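Local coordinates for uncharacterized protein (Sus scrofa, PDB 5BNF) that is porcine CD38, a disulfide-bonded member of the ADP-ribosyl cyclase family built from a helical part and a part with a parallel beta-sheet, at residues R17-I22 with R32-I37; K38-D43 with D59-L64; G65-P70 with E98-G103; L109-K114 with N134-F139. All coordinates share one frame; numbering follows the deposited sequence.

Overall arrangement
Contacts 1 to 4 follow one another along the chain and lie mainly in the helical part of the protein, whose other part holds a four-stranded parallel sheet. Contacts 1 and 2 have centres about 11 Å apart and share helix 34-45, packed first against helix 10-25 and then against helix 59-64. Contact 3 takes the chain leaving helix 59-64 to the start of helix 101-106, its centre about 12 Å from that of contact 1. Contact 4, its centre about 13 Å from that of contact 2, sets a loop on helix 135-149. Together they tie five helices into one body through a disulfide, a side-chain hydrogen bond to a helix start, and apolar and aromatic packing.

Contact 1 of 4, residues R17-I22 with R32-I37; sequences RCYTYI and RDCQKI
Cys18 and Cys34 form a disulfide that crosslinks helix 10-25 to the first turn of helix 34-45, in the helical part of the ADP-ribosyl cyclase fold. The torsion about the bond from Cys18 SG to Cys34 SG, 2.0 Å long, is -87°, close to the relaxed right angle. The half-cystines approach it differently. SG of Cys18 stands anti to its backbone N (chi1 174°), whereas SG of Cys34 lies beside its own backbone N and anti to the carbonyl carbon (chi1 -74°).

Tyr19 lays one ring face against the second half-cystine. Cys34 CB sits over the ring centre, 3.4 Å from the Tyr19 centroid, in a CH-pi contact, and the sulfur adds a sulfur-aromatic contact displaced toward the rim, with Cys34 SG 3.4 Å from Tyr19 CD1. Ile22 comes at the bridge from the next turn of its helix, and its terminal methyl reaches the sulfur, Ile22 CD1 lying 3.8 Å from Cys34 SG. The guanidinium of Arg32 leads away from helix 10-25, and its NH1 donates instead to the carbonyls of His66 and Leu64. Asp33 holds the N-cap position of helix 34-45, although the placing of its carboxylate is doubtful. Ile37 makes a more distant contact with the bridge, its CG1 4.5 Å from Cys18 SG. At the other end of the contact the same Ile22 methyl meets the backbone, with CD1 of Ile22 at 3.3 Å from the carbonyl O of Arg32.

Contact 2 of 4, residues K38-D43 with D59-L64; sequences KKAFTD and DLLMKL
The Phe41 ring carries Leu61 on one face: the methyl CD2 of Leu61 stands 3.7 Å above the plane of the Phe41 ring, shifted toward the rim, and comes within 3.8 Å of Phe41 CG. This is a CH-pi contact made by a single branch of the leucine. Elsewhere around the ring Phe10 and Trp111 meet it edge-to-face, and Phe139 lies near with its plane turned by about 25°, so that Phe41 belongs to an aromatic cluster in the interior.

The CG atom of Leu61 is anti to its backbone N (chi1 -176°), which carries the branch point out toward helix 34-45. From there CD2 goes to the ring and CD1 stays close to the opposing backbone, with Leu61 CD1 3.9 Å from Phe41 N and 4.1 Å from Ala40 CB. The two segments form an antiparallel helix pair in the helical part of the ADP-ribosyl cyclase fold, with 154° between their directions and 8.5 Å between axes. Ala40 lies at the closest pass, where its CA is 5.2 Å from that of Leu61. Its methyl points at helix 59-64 and also touches Leu64, with Ala40 CB 4.2 Å from Leu64 CD1; the side chain of Leu60 closes in on the methyl as well, though its placing is doubtful. On the far side of helix 34-45, Thr42 OG1 donates to Lys38 O, the carbonyl that also accepts from Thr42 N. Across the interface the touching groups are aliphatic carbons and one aromatic ring, which implies cohesion by dispersion and exclusion of water, with one methyl-to-ring contact.

Contact 3 of 4, residues G65-P70 with E98-G103; sequences GHQTVP and ENTLLG
Gly65, the first residue after helix 59-64 to leave helical geometry, brings its CA to 6.1 Å from the CA of Leu102, and the chain then runs on in an extended form past the start of helix 101-106. From this run Gln67 reaches across, its CD anti to CA (chi2 -172°), and its OE1 accepts from the backbone amide of Leu101. The bond is short, 2.6 Å from Leu101 N to Gln67 OE1, and nearly straight at the hydrogen (171°), with the donor tilted from the carbonyl plane. The other amide atom, NE2, bonds to the hydroxyl of Tyr21 from helix 10-25, which fixes which way round the amide is turned.

Helix 101-106 thus has two of its first-turn amides served by side chains: Leu101 N by Gln67, and Gly103 N by the N-cap residue Thr100, whose OG1 accepts at 3.3 Å from Gly103 N while also bonding to Leu97 O. The aliphatic part of the contact lies beside Gly65. Leu102 spreads its CD1 over the glycine carbonyl, 3.8 Å from Gly65 O, and the CD2 methyl of Leu101 faces Gly65 CA at 4.3 Å.

Contact 4 of 4, residues L109-K114 with N134-F139; sequences LSWCGK and NFVSVF
The carbonyl oxygen of Trp111 lies 2.5 Å from a water that probably donates to it and that accepts weakly from the amide of Val136, the water to Val136 N distance being 3.1 Å. The water thus probably links loop 109-114 to the first turn of helix 135-149, though one leg is weak. At the same place the methyl CG2 of Val136 presses on the loop, 3.5 Å from Trp111 O.

CG2 lies anti to the carbonyl carbon of its own residue and covers the indole: it sits over the centre of the six-membered ring of Trp111, 3.8 Å from the centroid, as a CH-pi contact. At the outer edge of the indole comes Phe139. Its CB lies in the indole plane, and the Trp111 edge points at the face of the Phe139 ring in an offset edge-to-face pair, the planes at 77° and Trp111 CH2 3.5 Å from Phe139 CD2. Phe135 adds its CB beside the pyrrole side, 3.8 Å from Trp111 NE1. The NE1 itself is hydrogen-bonded to the hydroxyl of Tyr58, which also bonds to Phe135 O.

Near this water, at the start of helix 135-149, Asn134 occupies the N-cap position. Its OD1 accepts an almost straight bond from Ser137 N (2.9 Å, 173°) and a weak one from Val136 N, while its ND2 donates to Ser137 OG. Cys112, next to the tryptophan, is disulfide-bonded to Cys125. A CH-pi contact from Val136 over one face, an edge-to-face pair with Phe139 and a satisfied NE1 thus hold the indole, consistent with a tryptophan fixed in the core.

Contact 1 of 4, residues R17-I22 with R32-I37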
loop_
_atom_site.group_PDB
_atom_site.type_symbol
_atom_site.label_atom_id
_atom_site.label_comp_id
_atom_site.label_asym_id
_atom_site.label_seq_id
_atom_site.Cartn_x
_atom_site.Cartn_y
_atom_site.Cartn_z
ATOM N N ARG A 17 8.020 -12.008 10.833
ATOM C CA ARG A 17 8.286 -10.971 9.851
ATOM C C ARG A 17 8.747 -9.680 10.496
ATOM O O ARG A 17 9.759 -9.110 10.094
ATOM C CB ARG A 17 7.037 -10.703 9.004
ATOM C CG ARG A 17 6.675 -11.837 8.053
ATOM C CD ARG A 17 5.641 -11.394 7.028
ATOM N NE ARG A 17 5.338 -12.451 6.071
ATOM C CZ ARG A 17 4.477 -12.323 5.072
ATOM N NH1 ARG A 17 3.833 -11.177 4.902
ATOM N NH2 ARG A 17 4.253 -13.341 4.253
ATOM N N CYS A 18 8.010 -9.222 11.500
ATOM C CA CYS A 18 8.373 -7.987 12.182
ATOM C C CYS A 18 9.821 -7.985 12.672
ATOM O O CYS A 18 10.576 -7.054 12.390
ATOM C CB CYS A 18 7.434 -7.739 13.358
ATOM S SG CYS A 18 7.895 -6.307 14.378
ATOM N N TYR A 19 10.212 -9.016 13.411
ATOM C CA TYR A 19 11.578 -9.075 13.903
ATOM C C TYR A 19 12.556 -9.072 12.745
ATOM O O TYR A 19 13.449 -8.231 12.688
ATOM C CB TYR A 19 11.789 -10.305 14.793
ATOM C CG TYR A 19 11.322 -10.085 16.218
ATOM C CD1 TYR A 19 11.776 -8.991 16.953
ATOM C CD2 TYR A 19 10.421 -10.955 16.824
ATOM C CE1 TYR A 19 11.344 -8.764 18.256
ATOM C CE2 TYR A 19 9.982 -10.739 18.132
ATOM C CZ TYR A 19 10.447 -9.640 18.841
ATOM O OH TYR A 19 10.019 -9.410 20.132
ATOM N N THR A 20 12.377 -9.995 11.809
ATOM C CA THR A 20 13.263 -10.063 10.657
ATOM C C THR A 20 13.445 -8.685 10.014
ATOM O O THR A 20 14.486 -8.401 9.420
ATOM C CB THR A 20 12.721 -11.031 9.600
ATOM O OG1 THR A 20 12.632 -12.343 10.163
ATOM C CG2 THR A 20 13.637 -11.070 8.394
ATOM N N TYR A 21 12.435 -7.830 10.145
ATOM C CA TYR A 21 12.496 -6.495 9.564
ATOM C C TYR A 21 13.374 -5.532 10.360
ATOM O O TYR A 21 14.218 -4.844 9.787
ATOM C CB TYR A 21 11.089 -5.892 9.441
ATOM C CG TYR A 21 11.049 -4.604 8.640
ATOM C CD1 TYR A 21 11.068 -4.623 7.247
ATOM C CD2 TYR A 21 11.011 -3.365 9.277
ATOM C CE1 TYR A 21 11.046 -3.432 6.505
ATOM C CE2 TYR A 21 10.991 -2.173 8.544
ATOM C CZ TYR A 21 11.006 -2.218 7.162
ATOM O OH TYR A 21 10.956 -1.050 6.443
ATOM N N ILE A 22 13.182 -5.483 11.676
ATOM C CA ILE A 22 13.940 -4.562 12.517
ATOM C C ILE A 22 15.358 -4.976 12.888
ATOM O O ILE A 22 16.083 -4.202 13.515
ATOM C CB ILE A 22 13.201 -4.258 13.825
ATOM C CG1 ILE A 22 13.042 -5.538 14.645
ATOM C CG2 ILE A 22 11.858 -3.628 13.517
ATOM C CD1 ILE A 22 12.641 -5.289 16.089
ATOM N N ARG A 32 12.274 -0.701 17.775
ATOM C CA ARG A 32 10.855 -1.022 17.879
ATOM C C ARG A 32 10.630 -2.404 18.502
ATOM O O ARG A 32 11.520 -3.256 18.473
ATOM C CB ARG A 32 10.220 -0.955 16.483
ATOM C CG ARG A 32 8.997 -0.048 16.395
ATOM C CD ARG A 32 9.287 1.346 16.943
ATOM N NE ARG A 32 10.018 2.202 16.009
ATOM C CZ ARG A 32 9.477 2.773 14.937
ATOM N NH1 ARG A 32 8.195 2.578 14.657
ATOM N NH2 ARG A 32 10.212 3.551 14.152
ATOM N N ASP A 33 9.442 -2.616 19.071
ATOM C CA ASP A 33 9.099 -3.894 19.700
ATOM C C ASP A 33 8.039 -4.657 18.916
ATOM O O ASP A 33 6.902 -4.215 18.790
ATOM C CB ASP A 33 8.601 -3.671 21.126
ATOM C CG ASP A 33 8.000 -4.927 21.734
ATOM O OD1 ASP A 33 8.648 -5.994 21.672
ATOM O OD2 ASP A 33 6.880 -4.850 22.279
ATOM N N CYS A 34 8.416 -5.827 18.422
ATOM C CA CYS A 34 7.524 -6.646 17.624
ATOM C C CYS A 34 6.300 -7.236 18.311
ATOM O O CYS A 34 5.219 -7.276 17.722
ATOM C CB CYS A 34 8.337 -7.749 16.958
ATOM S SG CYS A 34 9.327 -7.080 15.591
ATOM N N GLN A 35 6.461 -7.717 19.540
ATOM C CA GLN A 35 5.328 -8.289 20.260
ATOM C C GLN A 35 4.256 -7.220 20.486
ATOM O O GLN A 35 3.060 -7.504 20.422
ATOM C CB GLN A 35 5.786 -8.885 21.596
ATOM C CG GLN A 35 4.680 -9.080 22.641
ATOM C CD GLN A 35 3.509 -9.929 22.163
ATOM O OE1 GLN A 35 3.692 -11.009 21.598
ATOM N NE2 GLN A 35 2.295 -9.446 22.408
ATOM N N LYS A 36 4.690 -5.990 20.738
ATOM C CA LYS A 36 3.772 -4.881 20.957
ATOM C C LYS A 36 2.964 -4.663 19.685
ATOM O O LYS A 36 1.750 -4.469 19.731
ATOM C CB LYS A 36 4.558 -3.612 21.280
ATOM C CG LYS A 36 4.115 -2.891 22.536
ATOM C CD LYS A 36 5.319 -2.526 23.395
ATOM C CE LYS A 36 6.315 -1.659 22.636
ATOM N NZ LYS A 36 7.553 -1.416 23.431
ATOM N N ILE A 37 3.660 -4.692 18.551
ATOM C CA ILE A 37 3.033 -4.501 17.250
ATOM C C ILE A 37 1.991 -5.589 17.002
ATOM O O ILE A 37 0.831 -5.290 16.721
ATOM C CB ILE A 37 4.084 -4.541 16.107
ATOM C CG1 ILE A 37 5.084 -3.391 16.261
ATOM C CG2 ILE A 37 3.395 -4.429 14.758
ATOM C CD1 ILE A 37 4.501 -2.010 16.013
#

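Contact 2 of 4, residues K38-D43 with D59-L64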
loop_
_atom_site.group_PDB
_atom_site.type_symbol
_atom_site.label_atom_id
_atom_site.label_comp_id
_atom_site.label_asym_id
_atom_site.label_seq_id
_atom_site.Cartn_x
_atom_site.Cartn_y
_atom_site.Cartn_z
ATOM N N LYS A 38 2.413 -6.845 17.114
ATOM C CA LYS A 38 1.534 -7.991 16.902
ATOM C C LYS A 38 0.261 -7.893 17.727
ATOM O O LYS A 38 -0.824 -8.252 17.263
ATOM C CB LYS A 38 2.271 -9.282 17.253
ATOM C CG LYS A 38 1.355 -10.467 17.500
ATOM C CD LYS A 38 2.102 -11.612 18.168
ATOM C CE LYS A 38 1.154 -12.499 18.960
ATOM N NZ LYS A 38 1.879 -13.550 19.734
ATOM N N LYS A 39 0.402 -7.413 18.956
ATOM C CA LYS A 39 -0.734 -7.264 19.851
ATOM C C LYS A 39 -1.710 -6.246 19.279
ATOM O O LYS A 39 -2.916 -6.472 19.255
ATOM C CB LYS A 39 -0.260 -6.798 21.230
ATOM C CG LYS A 39 -1.374 -6.663 22.252
ATOM C CD LYS A 39 -1.994 -8.012 22.566
ATOM C CE LYS A 39 -3.124 -7.868 23.567
ATOM N NZ LYS A 39 -3.811 -9.172 23.785
ATOM N N ALA A 40 -1.175 -5.122 18.819
ATOM C CA ALA A 40 -1.988 -4.059 18.244
ATOM C C ALA A 40 -2.713 -4.503 16.971
ATOM O O ALA A 40 -3.899 -4.220 16.781
ATOM C CB ALA A 40 -1.116 -2.871 17.945
ATOM N N PHE A 41 -1.984 -5.184 16.099
ATOM C CA PHE A 41 -2.545 -5.672 14.854
ATOM C C PHE A 41 -3.766 -6.509 15.214
ATOM O O PHE A 41 -4.891 -6.195 14.827
ATOM C CB PHE A 41 -1.518 -6.549 14.131
ATOM C CG PHE A 41 -1.647 -6.542 12.631
ATOM C CD1 PHE A 41 -2.891 -6.418 12.016
ATOM C CD2 PHE A 41 -0.519 -6.687 11.832
ATOM C CE1 PHE A 41 -3.006 -6.436 10.624
ATOM C CE2 PHE A 41 -0.621 -6.708 10.442
ATOM C CZ PHE A 41 -1.869 -6.582 9.836
ATOM N N THR A 42 -3.518 -7.571 15.975
ATOM C CA THR A 42 -4.551 -8.498 16.414
ATOM C C THR A 42 -5.694 -7.828 17.181
ATOM O O THR A 42 -6.866 -8.097 16.920
ATOM C CB THR A 42 -3.937 -9.596 17.297
ATOM O OG1 THR A 42 -2.906 -10.274 16.572
ATOM C CG2 THR A 42 -4.993 -10.595 17.702
ATOM N N ASP A 43 -5.356 -6.958 18.124
ATOM C CA ASP A 43 -6.366 -6.265 18.916
ATOM C C ASP A 43 -7.305 -5.437 18.066
ATOM O O ASP A 43 -8.451 -5.192 18.442
ATOM C CB ASP A 43 -5.697 -5.357 19.943
ATOM C CG ASP A 43 -5.103 -6.131 21.092
ATOM O OD1 ASP A 43 -5.049 -7.376 20.993
ATOM O OD2 ASP A 43 -4.688 -5.500 22.089
ATOM N N ASP A 59 -5.291 2.955 14.780
ATOM C CA ASP A 59 -4.476 4.042 15.315
ATOM C C ASP A 59 -3.249 3.491 16.032
ATOM O O ASP A 59 -2.116 3.722 15.614
ATOM C CB ASP A 59 -5.288 4.919 16.274
ATOM C CG ASP A 59 -6.379 5.704 15.566
ATOM O OD1 ASP A 59 -6.266 5.916 14.340
ATOM O OD2 ASP A 59 -7.343 6.121 16.237
ATOM N N LEU A 60 -3.485 2.746 17.102
ATOM C CA LEU A 60 -2.408 2.153 17.877
ATOM C C LEU A 60 -1.372 1.521 16.953
ATOM O O LEU A 60 -0.177 1.779 17.075
ATOM C CB LEU A 60 -2.984 1.090 18.818
ATOM C CG LEU A 60 -2.122 0.431 19.907
ATOM C CD1 LEU A 60 -0.907 -0.218 19.301
ATOM C CD2 LEU A 60 -1.685 1.468 20.923
ATOM N N LEU A 61 -1.835 0.689 16.029
ATOM C CA LEU A 61 -0.933 0.012 15.107
ATOM C C LEU A 61 -0.144 0.962 14.201
ATOM O O LEU A 61 1.038 0.745 13.961
ATOM C CB LEU A 61 -1.709 -0.989 14.252
ATOM C CG LEU A 61 -0.861 -1.827 13.298
ATOM C CD1 LEU A 61 0.186 -2.602 14.072
ATOM C CD2 LEU A 61 -1.761 -2.766 12.533
ATOM N N MET A 62 -0.791 2.007 13.698
ATOM C CA MET A 62 -0.111 2.956 12.823
ATOM C C MET A 62 0.881 3.804 13.603
ATOM O O MET A 62 1.835 4.340 13.041
ATOM C CB MET A 62 -1.132 3.852 12.117
ATOM C CG MET A 62 -2.063 3.071 11.217
ATOM S SD MET A 62 -1.133 2.053 10.058
ATOM C CE MET A 62 -1.715 2.664 8.520
ATOM N N LYS A 63 0.650 3.910 14.907
ATOM C CA LYS A 63 1.508 4.683 15.791
ATOM C C LYS A 63 2.762 3.879 16.127
ATOM O O LYS A 63 3.870 4.397 16.075
ATOM C CB LYS A 63 0.740 5.033 17.067
ATOM C CG LYS A 63 1.422 6.037 17.976
ATOM C CD LYS A 63 0.545 6.355 19.175
ATOM C CE LYS A 63 1.049 7.576 19.933
ATOM N NZ LYS A 63 0.301 7.776 21.210
ATOM N N LEU A 64 2.585 2.605 16.453
ATOM C CA LEU A 64 3.717 1.754 16.798
ATOM C C LEU A 64 4.519 1.297 15.590
ATOM O O LEU A 64 5.634 0.804 15.739
ATOM C CB LEU A 64 3.243 0.523 17.564
ATOM C CG LEU A 64 2.590 0.745 18.929
ATOM C CD1 LEU A 64 2.141 -0.603 19.460
ATOM C CD2 LEU A 64 3.569 1.402 19.906
#

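Contact 3 of 4, residues G65-P70 with E98-G103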
loop_
_atom_site.group_PDB
_atom_site.type_symbol
_atom_site.label_atom_id
_atom_site.label_comp_id
_atom_site.label_asym_id
_atom_site.label_seq_id
_atom_site.Cartn_x
_atom_site.Cartn_y
_atom_site.Cartn_z
ATOM N N GLY A 65 3.956 1.453 14.397
ATOM C CA GLY A 65 4.660 1.023 13.202
ATOM C C GLY A 65 5.039 2.144 12.252
ATOM O O GLY A 65 5.496 1.892 11.136
ATOM N N HIS A 66 4.853 3.386 12.681
ATOM C CA HIS A 66 5.192 4.508 11.824
ATOM C C HIS A 66 6.677 4.536 11.488
ATOM O O HIS A 66 7.521 4.160 12.301
ATOM C CB HIS A 66 4.800 5.833 12.478
ATOM C CG HIS A 66 5.240 7.032 11.697
ATOM N ND1 HIS A 66 6.563 7.409 11.600
ATOM C CD2 HIS A 66 4.544 7.905 10.930
ATOM C CE1 HIS A 66 6.662 8.459 10.806
ATOM N NE2 HIS A 66 5.451 8.780 10.385
ATOM N N GLN A 67 6.983 4.992 10.278
ATOM C CA GLN A 67 8.357 5.092 9.811
ATOM C C GLN A 67 8.381 5.984 8.574
ATOM O O GLN A 67 7.690 5.704 7.597
ATOM C CB GLN A 67 8.896 3.698 9.461
ATOM C CG GLN A 67 9.071 3.442 7.970
ATOM C CD GLN A 67 9.424 2.005 7.653
ATOM O OE1 GLN A 67 8.683 1.083 7.994
ATOM N NE2 GLN A 67 10.556 1.807 6.987
ATOM N N THR A 68 9.151 7.067 8.608
ATOM C CA THR A 68 9.219 7.930 7.437
ATOM C C THR A 68 10.433 7.576 6.597
ATOM O O THR A 68 11.570 7.617 7.060
ATOM C CB THR A 68 9.265 9.417 7.809
ATOM O OG1 THR A 68 7.979 9.823 8.301
ATOM C CG2 THR A 68 9.617 10.260 6.583
ATOM N N VAL A 69 10.166 7.211 5.353
ATOM C CA VAL A 69 11.201 6.821 4.411
ATOM C C VAL A 69 11.958 8.028 3.853
ATOM O O VAL A 69 11.465 9.154 3.882
ATOM C CB VAL A 69 10.570 5.982 3.253
ATOM C CG1 VAL A 69 9.058 6.166 3.247
ATOM C CG2 VAL A 69 11.136 6.404 1.903
ATOM N N PRO A 70 13.187 7.802 3.365
ATOM C CA PRO A 70 13.998 8.882 2.801
ATOM C C PRO A 70 13.280 9.567 1.651
ATOM O O PRO A 70 12.525 8.933 0.914
ATOM C CB PRO A 70 15.248 8.155 2.322
ATOM C CG PRO A 70 15.395 7.070 3.327
ATOM C CD PRO A 70 13.977 6.561 3.466
ATOM N N GLU A 98 5.234 -2.078 0.239
ATOM C CA GLU A 98 5.580 -3.387 0.791
ATOM C C GLU A 98 6.978 -3.474 1.407
ATOM O O GLU A 98 7.324 -4.494 2.005
ATOM C CB GLU A 98 5.446 -4.477 -0.283
ATOM C CG GLU A 98 4.061 -4.608 -0.893
ATOM C CD GLU A 98 3.666 -3.380 -1.682
ATOM O OE1 GLU A 98 4.448 -2.966 -2.562
ATOM O OE2 GLU A 98 2.576 -2.831 -1.422
ATOM N N ASN A 99 7.788 -2.430 1.258
ATOM C CA ASN A 99 9.131 -2.457 1.835
ATOM C C ASN A 99 9.183 -1.754 3.186
ATOM O O ASN A 99 10.220 -1.734 3.844
ATOM C CB ASN A 99 10.154 -1.834 0.876
ATOM C CG ASN A 99 10.288 -2.613 -0.418
ATOM O OD1 ASN A 99 10.437 -3.833 -0.408
ATOM N ND2 ASN A 99 10.245 -1.906 -1.541
ATOM N N THR A 100 8.060 -1.180 3.603
ATOM C CA THR A 100 7.991 -0.510 4.895
ATOM C C THR A 100 7.679 -1.584 5.923
ATOM O O THR A 100 7.256 -2.679 5.568
ATOM C CB THR A 100 6.874 0.536 4.937
ATOM O OG1 THR A 100 5.602 -0.107 4.774
ATOM C CG2 THR A 100 7.071 1.551 3.834
ATOM N N LEU A 101 7.891 -1.265 7.195
ATOM C CA LEU A 101 7.636 -2.205 8.283
ATOM C C LEU A 101 6.243 -2.846 8.215
ATOM O O LEU A 101 6.116 -4.066 8.091
ATOM C CB LEU A 101 7.814 -1.497 9.632
ATOM C CG LEU A 101 7.552 -2.337 10.886
ATOM C CD1 LEU A 101 8.323 -3.649 10.826
ATOM C CD2 LEU A 101 7.954 -1.534 12.107
ATOM N N LEU A 102 5.203 -2.022 8.291
ATOM C CA LEU A 102 3.829 -2.522 8.248
ATOM C C LEU A 102 3.425 -3.222 6.951
ATOM O O LEU A 102 2.771 -4.264 6.978
ATOM C CB LEU A 102 2.859 -1.378 8.550
ATOM C CG LEU A 102 2.928 -0.927 10.008
ATOM C CD1 LEU A 102 2.107 0.334 10.213
ATOM C CD2 LEU A 102 2.435 -2.058 10.904
ATOM N N GLY A 103 3.812 -2.661 5.813
ATOM C CA GLY A 103 3.458 -3.290 4.556
ATOM C C GLY A 103 4.207 -4.595 4.389
ATOM O O GLY A 103 3.748 -5.519 3.710
#

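Contact 4 of 4, residues L109-K114 with N134-F139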
loop_
_atom_site.group_PDB
_atom_site.type_symbol
_atom_site.label_atom_id
_atom_site.label_comp_id
_atom_site.label_asym_id
_atom_site.label_seq_id
_atom_site.Cartn_x
_atom_site.Cartn_y
_atom_site.Cartn_z
ATOM N N LEU A 109 -1.002 -11.422 3.275
ATOM C CA LEU A 109 -1.798 -12.103 4.289
ATOM C C LEU A 109 -3.293 -11.775 4.246
ATOM O O LEU A 109 -3.709 -10.799 3.621
ATOM C CB LEU A 109 -1.234 -11.771 5.669
ATOM C CG LEU A 109 0.022 -12.505 6.158
ATOM C CD1 LEU A 109 1.059 -12.649 5.070
ATOM C CD2 LEU A 109 0.580 -11.735 7.343
ATOM N N SER A 110 -4.087 -12.614 4.906
ATOM C CA SER A 110 -5.534 -12.430 4.995
ATOM C C SER A 110 -5.960 -12.534 6.453
ATOM O O SER A 110 -5.525 -13.435 7.167
ATOM C CB SER A 110 -6.269 -13.498 4.185
ATOM O OG SER A 110 -6.299 -13.160 2.811
ATOM N N TRP A 111 -6.814 -11.621 6.901
ATOM C CA TRP A 111 -7.256 -11.659 8.285
ATOM C C TRP A 111 -8.631 -11.035 8.534
ATOM O O TRP A 111 -9.071 -10.138 7.815
ATOM C CB TRP A 111 -6.209 -10.978 9.173
ATOM C CG TRP A 111 -6.060 -9.490 8.956
ATOM C CD1 TRP A 111 -6.746 -8.498 9.596
ATOM C CD2 TRP A 111 -5.179 -8.831 8.032
ATOM N NE1 TRP A 111 -6.351 -7.270 9.131
ATOM C CE2 TRP A 111 -5.392 -7.443 8.171
ATOM C CE3 TRP A 111 -4.237 -9.277 7.103
ATOM C CZ2 TRP A 111 -4.692 -6.496 7.417
ATOM C CZ3 TRP A 111 -3.538 -8.336 6.351
ATOM C CH2 TRP A 111 -3.771 -6.962 6.513
ATOM N N CYS A 112 -9.307 -11.550 9.554
ATOM C CA CYS A 112 -10.609 -11.059 9.969
ATOM C C CYS A 112 -11.039 -11.821 11.203
ATOM O O CYS A 112 -10.729 -13.006 11.366
ATOM C CB CYS A 112 -11.656 -11.208 8.865
ATOM S SG CYS A 112 -12.161 -12.894 8.423
ATOM N N GLY A 113 -11.732 -11.122 12.091
ATOM C CA GLY A 113 -12.184 -11.740 13.313
ATOM C C GLY A 113 -13.615 -12.205 13.214
ATOM O O GLY A 113 -14.144 -12.402 12.121
ATOM N N LYS A 114 -14.239 -12.366 14.374
ATOM C CA LYS A 114 -15.610 -12.823 14.452
ATOM C C LYS A 114 -16.166 -12.499 15.838
ATOM O O LYS A 114 -15.507 -12.750 16.849
ATOM C CB LYS A 114 -15.631 -14.328 14.203
ATOM C CG LYS A 114 -16.972 -15.002 14.338
ATOM C CD LYS A 114 -16.825 -16.476 14.003
ATOM C CE LYS A 114 -18.120 -17.244 14.196
ATOM N NZ LYS A 114 -17.940 -18.672 13.827
ATOM N N ASN A 134 -13.930 -3.903 5.446
ATOM C CA ASN A 134 -13.438 -5.166 5.985
ATOM C C ASN A 134 -12.019 -4.831 6.455
ATOM O O ASN A 134 -11.383 -3.905 5.936
ATOM C CB ASN A 134 -13.421 -6.255 4.902
ATOM C CG ASN A 134 -12.313 -6.056 3.879
ATOM O OD1 ASN A 134 -11.139 -6.200 4.195
ATOM N ND2 ASN A 134 -12.688 -5.719 2.652
ATOM N N PHE A 135 -11.512 -5.573 7.423
ATOM C CA PHE A 135 -10.195 -5.274 7.970
ATOM C C PHE A 135 -8.945 -5.310 7.080
ATOM O O PHE A 135 -7.969 -4.623 7.381
ATOM C CB PHE A 135 -9.989 -6.103 9.239
ATOM C CG PHE A 135 -10.765 -5.576 10.410
ATOM C CD1 PHE A 135 -10.330 -4.443 11.089
ATOM C CD2 PHE A 135 -11.968 -6.167 10.793
ATOM C CE1 PHE A 135 -11.085 -3.904 12.136
ATOM C CE2 PHE A 135 -12.727 -5.634 11.836
ATOM C CZ PHE A 135 -12.288 -4.502 12.506
ATOM N N VAL A 136 -8.963 -6.070 5.991
ATOM C CA VAL A 136 -7.808 -6.106 5.104
ATOM C C VAL A 136 -7.748 -4.852 4.222
ATOM O O VAL A 136 -6.696 -4.215 4.073
ATOM C CB VAL A 136 -7.829 -7.369 4.213
ATOM C CG1 VAL A 136 -6.786 -7.259 3.108
ATOM C CG2 VAL A 136 -7.532 -8.585 5.059
ATOM N N SER A 137 -8.885 -4.489 3.648
ATOM C CA SER A 137 -8.947 -3.328 2.785
ATOM C C SER A 137 -8.713 -2.031 3.545
ATOM O O SER A 137 -7.979 -1.158 3.086
ATOM C CB SER A 137 -10.291 -3.285 2.073
ATOM O OG SER A 137 -10.443 -4.438 1.269
ATOM N N VAL A 138 -9.329 -1.894 4.711
ATOM C CA VAL A 138 -9.150 -0.674 5.473
ATOM C C VAL A 138 -7.691 -0.504 5.834
ATOM O O VAL A 138 -7.142 0.591 5.758
ATOM C CB VAL A 138 -10.000 -0.675 6.732
ATOM C CG1 VAL A 138 -9.536 0.414 7.679
ATOM C CG2 VAL A 138 -11.463 -0.446 6.337
ATOM N N PHE A 139 -7.064 -1.602 6.217
ATOM C CA PHE A 139 -5.664 -1.576 6.559
ATOM C C PHE A 139 -4.868 -1.021 5.377
ATOM O O PHE A 139 -4.288 0.062 5.450
ATOM C CB PHE A 139 -5.177 -2.981 6.869
ATOM C CG PHE A 139 -3.699 -3.062 7.040
ATOM C CD1 PHE A 139 -3.099 -2.577 8.187
ATOM C CD2 PHE A 139 -2.896 -3.582 6.034
ATOM C CE1 PHE A 139 -1.709 -2.603 8.326
ATOM C CE2 PHE A 139 -1.511 -3.612 6.168
ATOM C CZ PHE A 139 -0.918 -3.123 7.314
HETATM O O HOH W 1 -10.572 -8.719 6.457
#